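Local coordinates for protein carboxynorspermidine decarboxylase (Campylobacter jejuni subsp. jejuni 81116, PDB 3N29) that probably decarboxylates carboxynorspermidine to norspermidine with the help of pyridoxal-5'-phosphate, as a two-subunit enzyme of the beta/alpha-barrel basic amino acid decarboxylase family, at residues E59-V64 with L268-A273; V286-I289 with I295-L298. All blocks are in the same frame, centred on the assembly; numbering follows the deposited sequence.

Contact 1. Residues E59-V64 with L268-A273. With PLP (pyridoxal-5'-phosphate), chain C; NSD (N-(3-aminopropyl)propane-1,3-diamine), chain D.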
loop_
_atom_site.group_PDB
_atom_site.type_symbol
_atom_site.label_atom_id
_atom_site.label_comp_id
_atom_site.label_asym_id
_atom_site.label_seq_id
_atom_site.Cartn_x
_atom_site.Cartn_y
_atom_site.Cartn_z
ATOM N N GLU A 59 19.151 19.444 -13.203
ATOM C CA GLU A 59 20.049 20.588 -13.515
ATOM C C GLU A 59 20.275 21.402 -12.257
ATOM O O GLU A 59 21.413 21.718 -11.893
ATOM C CB GLU A 59 19.447 21.522 -14.567
ATOM C CG GLU A 59 19.573 21.029 -15.965
ATOM C CD GLU A 59 18.760 21.865 -17.020
ATOM O OE1 GLU A 59 18.259 22.965 -16.720
ATOM O OE2 GLU A 59 18.638 21.401 -18.172
ATOM N N LEU A 60 19.156 21.719 -11.578
ATOM C CA LEU A 60 19.157 22.506 -10.372
ATOM C C LEU A 60 19.917 21.842 -9.236
ATOM O O LEU A 60 20.718 22.508 -8.567
ATOM C CB LEU A 60 17.711 22.932 -9.971
ATOM C CG LEU A 60 17.532 23.812 -8.739
ATOM C CD1 LEU A 60 18.315 25.214 -8.916
ATOM C CD2 LEU A 60 16.031 24.073 -8.438
ATOM N N LEU A 61 19.689 20.548 -9.009
ATOM C CA LEU A 61 20.407 19.780 -7.986
ATOM C C LEU A 61 21.899 19.673 -8.339
ATOM O O LEU A 61 22.761 19.734 -7.459
ATOM C CB LEU A 61 19.817 18.353 -7.840
ATOM C CG LEU A 61 18.315 18.359 -7.402
ATOM C CD1 LEU A 61 17.731 16.978 -7.562
ATOM C CD2 LEU A 61 18.248 18.812 -5.984
ATOM N N ALA A 62 22.198 19.452 -9.599
ATOM C CA ALA A 62 23.620 19.525 -10.077
ATOM C C ALA A 62 24.251 20.915 -9.836
ATOM O O ALA A 62 25.400 20.973 -9.458
ATOM C CB ALA A 62 23.736 19.114 -11.558
ATOM N N SER A 63 23.497 21.998 -10.001
ATOM C CA SER A 63 23.941 23.367 -9.687
ATOM C C SER A 63 24.332 23.552 -8.203
ATOM O O SER A 63 25.330 24.226 -7.843
ATOM C CB SER A 63 22.865 24.374 -10.043
ATOM O OG SER A 63 23.436 25.663 -10.179
ATOM N N VAL A 64 23.535 22.975 -7.304
ATOM C CA VAL A 64 23.862 22.993 -5.877
ATOM C C VAL A 64 25.161 22.292 -5.634
ATOM O O VAL A 64 25.955 22.773 -4.862
ATOM C CB VAL A 64 22.718 22.300 -5.070
ATOM C CG1 VAL A 64 23.093 22.044 -3.607
ATOM C CG2 VAL A 64 21.557 23.180 -5.186
ATOM N N LEU A 268 24.211 15.202 0.137
ATOM C CA LEU A 268 22.763 15.447 0.289
ATOM C C LEU A 268 22.028 14.303 -0.400
ATOM O O LEU A 268 22.526 13.781 -1.395
ATOM C CB LEU A 268 22.328 16.762 -0.321
ATOM C CG LEU A 268 22.914 18.110 0.107
ATOM C CD1 LEU A 268 22.492 19.194 -0.829
ATOM C CD2 LEU A 268 22.487 18.510 1.513
ATOM N N GLU A 269 20.840 13.933 0.082
ATOM C CA GLU A 269 20.228 12.769 -0.484
ATOM C C GLU A 269 18.729 12.991 -0.596
ATOM O O GLU A 269 17.903 12.253 0.025
ATOM C CB GLU A 269 20.675 11.481 0.219
ATOM C CG GLU A 269 20.613 11.522 1.664
ATOM C CD GLU A 269 20.999 10.197 2.404
ATOM O OE1 GLU A 269 20.288 9.936 3.368
ATOM O OE2 GLU A 269 21.927 9.431 1.997
ATOM N N PRO A 270 18.358 13.929 -1.469
ATOM C CA PRO A 270 16.976 14.122 -1.789
ATOM C C PRO A 270 16.348 12.944 -2.552
ATOM O O PRO A 270 17.005 12.303 -3.394
ATOM C CB PRO A 270 17.034 15.308 -2.694
ATOM C CG PRO A 270 18.276 15.196 -3.400
ATOM C CD PRO A 270 19.204 14.793 -2.316
ATOM N N GLY A 271 15.094 12.674 -2.231
ATOM C CA GLY A 271 14.273 11.792 -3.061
ATOM C C GLY A 271 13.149 12.579 -3.774
ATOM O O GLY A 271 13.134 12.748 -5.013
ATOM N N GLU A 272 12.249 13.087 -2.984
ATOM C CA GLU A 272 11.105 13.827 -3.505
ATOM C C GLU A 272 11.494 14.980 -4.417
ATOM O O GLU A 272 10.896 15.141 -5.460
ATOM C CB GLU A 272 10.238 14.312 -2.370
ATOM C CG GLU A 272 9.088 15.154 -2.792
ATOM C CD GLU A 272 8.112 15.404 -1.662
ATOM O OE1 GLU A 272 8.232 14.855 -0.551
ATOM O OE2 GLU A 272 7.274 16.233 -1.877
ATOM N N ALA A 273 12.583 15.642 -4.096
ATOM C CA ALA A 273 13.067 16.748 -4.886
ATOM C C ALA A 273 13.417 16.362 -6.320
ATOM O O ALA A 273 13.262 17.138 -7.210
ATOM C CB ALA A 273 14.239 17.364 -4.224
HETATM N N1 PLP C . 17.627 9.768 3.378
HETATM C C2 PLP C . 16.987 8.987 4.300
HETATM C C2A PLP C . 17.784 8.260 5.354
HETATM C C3 PLP C . 15.568 8.847 4.200
HETATM O O3 PLP C . 14.892 8.043 5.119
HETATM C C4 PLP C . 14.849 9.509 3.187
HETATM C C4A PLP C . 13.344 9.310 3.075
HETATM C C5 PLP C . 15.530 10.348 2.290
HETATM C C6 PLP C . 16.931 10.450 2.419
HETATM C C5A PLP C . 14.811 11.094 1.191
HETATM O O4P PLP C . 13.764 11.884 1.696
HETATM P P PLP C . 12.912 12.837 0.774
HETATM O O1P PLP C . 12.371 11.978 -0.353
HETATM O O2P PLP C . 13.865 13.917 0.207
HETATM O O3P PLP C . 11.909 13.500 1.605
HETATM C C1 NSD D . 9.063 12.180 1.860
HETATM N N1 NSD D . 9.116 13.549 1.436
HETATM C C2 NSD D . 8.793 12.030 3.319
HETATM N N2 NSD D . 8.513 9.690 3.717
HETATM C C3 NSD D . 9.237 10.721 3.867
HETATM N N3 NSD D . 5.241 8.116 1.263
HETATM C C4 NSD D . 7.386 9.638 3.141
HETATM C C5 NSD D . 6.753 8.275 3.086
HETATM C C6 NSD D . 5.306 8.352 2.668
#
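Leu61, well along helix 51-68, points toward the bend of 268-273, between Pro270 and Ala273. Its CD2 lies 4.4 Å from Pro270 CG, at the ring, while CD1 only grazes Ala273 O, 4.5 Å away, which is hydrogen-bonded to Thr242 OG1. A turn further on, Val64 reaches Leu268: CG1, anti to the backbone N (chi1 169°), meets Leu268 CD1 at 4.0 Å, the two side chains crossing at about a right angle. Val248 and Leu251 of helix 248-262 also pack on Val64. Leu268 ends the eighth strand of the parallel beta/alpha barrel, and the chain then turns across the barrel mouth into helix 272-275. On its far side from helix 51-68, the same segment contributes to the cofactor and norspermidine sites. Gly271 N gives a nearly straight bond (178°) to PLP O2P at 3.0 Å, and Glu272 N bonds PLP O1P at 2.9 Å, so two successive amides at the helix start grip the phosphate. Glu269 OE1 sits 2.7 Å from the pyridine N1 of PLP and is hydrogen-bonded to His200. The extended side chain of Glu272 accepts a hydrogen bond from NSD N1 at OE1, at a short 2.5 Å, and Asp308 is a further partner of norspermidine.

Contact 2. Residues V286-I289 with I295-L298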
loop_
_atom_site.group_PDB
_atom_site.type_symbol
_atom_site.label_atom_id
_atom_site.label_comp_id
_atom_site.label_asym_id
_atom_site.label_seq_id
_atom_site.Cartn_x
_atom_site.Cartn_y
_atom_site.Cartn_z
ATOM N N VAL A 286 -14.490 5.624 -16.971
ATOM C CA VAL A 286 -15.120 4.445 -17.421
ATOM C C VAL A 286 -16.638 4.516 -17.341
ATOM O O VAL A 286 -17.339 3.993 -18.189
ATOM C CB VAL A 286 -14.611 3.222 -16.652
ATOM C CG1 VAL A 286 -15.279 1.901 -17.160
ATOM C CG2 VAL A 286 -13.034 3.179 -16.788
ATOM N N ASP A 287 -17.146 5.145 -16.306
ATOM C CA ASP A 287 -18.592 5.307 -16.140
ATOM C C ASP A 287 -18.883 6.580 -15.379
ATOM O O ASP A 287 -18.048 7.050 -14.675
ATOM C CB ASP A 287 -19.183 4.111 -15.402
ATOM C CG ASP A 287 -20.722 3.905 -15.649
ATOM O OD1 ASP A 287 -21.290 4.486 -16.579
ATOM O OD2 ASP A 287 -21.301 3.164 -14.878
ATOM N N ILE A 288 -20.068 7.124 -15.566
ATOM C CA ILE A 288 -20.538 8.259 -14.826
ATOM C C ILE A 288 -21.938 7.938 -14.275
ATOM O O ILE A 288 -22.811 7.561 -14.987
ATOM C CB ILE A 288 -20.580 9.506 -15.683
ATOM C CG1 ILE A 288 -19.198 9.866 -16.199
ATOM C CG2 ILE A 288 -21.101 10.632 -14.919
ATOM C CD1 ILE A 288 -19.195 11.062 -16.957
ATOM N N ILE A 289 -22.104 8.098 -12.996
ATOM C CA ILE A 289 -23.357 7.797 -12.376
ATOM C C ILE A 289 -23.781 8.933 -11.498
ATOM O O ILE A 289 -23.097 9.879 -11.338
ATOM C CB ILE A 289 -23.346 6.500 -11.617
ATOM C CG1 ILE A 289 -22.528 6.643 -10.368
ATOM C CG2 ILE A 289 -22.821 5.395 -12.462
ATOM C CD1 ILE A 289 -22.605 5.556 -9.497
ATOM N N ILE A 295 -20.959 11.448 -10.279
ATOM C CA ILE A 295 -19.820 10.660 -9.900
ATOM C C ILE A 295 -19.172 10.008 -11.107
ATOM O O ILE A 295 -19.807 9.290 -11.801
ATOM C CB ILE A 295 -20.251 9.557 -8.932
ATOM C CG1 ILE A 295 -20.970 10.160 -7.741
ATOM C CG2 ILE A 295 -19.076 8.758 -8.474
ATOM C CD1 ILE A 295 -21.693 9.211 -6.943
ATOM N N ALA A 296 -17.886 10.237 -11.293
ATOM C CA ALA A 296 -17.133 9.628 -12.350
ATOM C C ALA A 296 -16.322 8.503 -11.752
ATOM O O ALA A 296 -15.609 8.686 -10.814
ATOM C CB ALA A 296 -16.238 10.612 -12.966
ATOM N N ILE A 297 -16.464 7.332 -12.314
ATOM C CA ILE A 297 -15.714 6.167 -11.871
ATOM C C ILE A 297 -14.570 5.966 -12.872
ATOM O O ILE A 297 -14.819 5.766 -14.060
ATOM C CB ILE A 297 -16.586 4.979 -11.857
ATOM C CG1 ILE A 297 -17.787 5.251 -10.915
ATOM C CG2 ILE A 297 -15.795 3.739 -11.421
ATOM C CD1 ILE A 297 -18.794 4.038 -10.706
ATOM N N LEU A 298 -13.372 6.030 -12.377
ATOM C CA LEU A 298 -12.186 5.986 -13.199
ATOM C C LEU A 298 -11.562 4.602 -13.215
ATOM O O LEU A 298 -11.842 3.762 -12.320
ATOM C CB LEU A 298 -11.164 6.974 -12.723
ATOM C CG LEU A 298 -11.714 8.345 -12.426
ATOM C CD1 LEU A 298 -10.585 9.241 -11.962
ATOM C CD2 LEU A 298 -12.563 8.903 -13.606
#
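Val286-Ile289 and Ile295-Leu298 run antiparallel, their axes 4.7 Å apart at closest approach and 162° between directions, as the two arms of a beta hairpin. Ile289 and Ile295 form a hydrogen-bonded pair, and Ile297 N bonds Asp287 O at 2.9 Å. At the other end Val286 and Asp287 both face Ile297 in a classic beta bulge: Ile297 O accepts from Val286 N at 2.9 Å and, more loosely, from Asp287 N at 3.3 Å. Between the paired rungs, Ile288 CA makes a CH...O contact with Ile295 O.

Ile288 and Ala296 share one face of the sheet, with Leu364 over both. Asp287, Ile289, Ile295 and Ile297 share the other. There Ile289 CG1, wedged between its own backbone N and carbonyl carbon (chi1 72°), lies 4.0 Å from Ile295 CB, and Ile289 CD1 reaches Ile297 CD1 at 4.3 Å. This face meets the second subunit, where Tyr178 packs on Ile295 and Asn139 on Ile297. Asp287 OD2 is hydrogen-bonded to Ser140 OG of that subunit. Backbone bonds thus fix the strands, while the isoleucines and an aspartate oxygen bonded across the interface make the same sheet face part of the dimer interface.

How the contacts relate
Contact 1 is wholly buried; contact 2 is largely so, with three residues partly exposed. They lie on opposite sides of the chain's centre, about 39 Å apart between their centres. Contact 1 belongs to the barrel, its centre about 12 Å from the centre of the chain; that of contact 2 lies about 31 Å out, in the mixed beta-sheet domain. No element is shared, although helix 272-275 of contact 1 is the element just before strand 279-290 of contact 2. Across contact 1 the two segments meet through sparse apolar packing, and the polar work is directed at the ligands. In contact 2 backbone hydrogen bonds join the segments. No other protein chain touches contact 1, whereas the second subunit packs against contact 2.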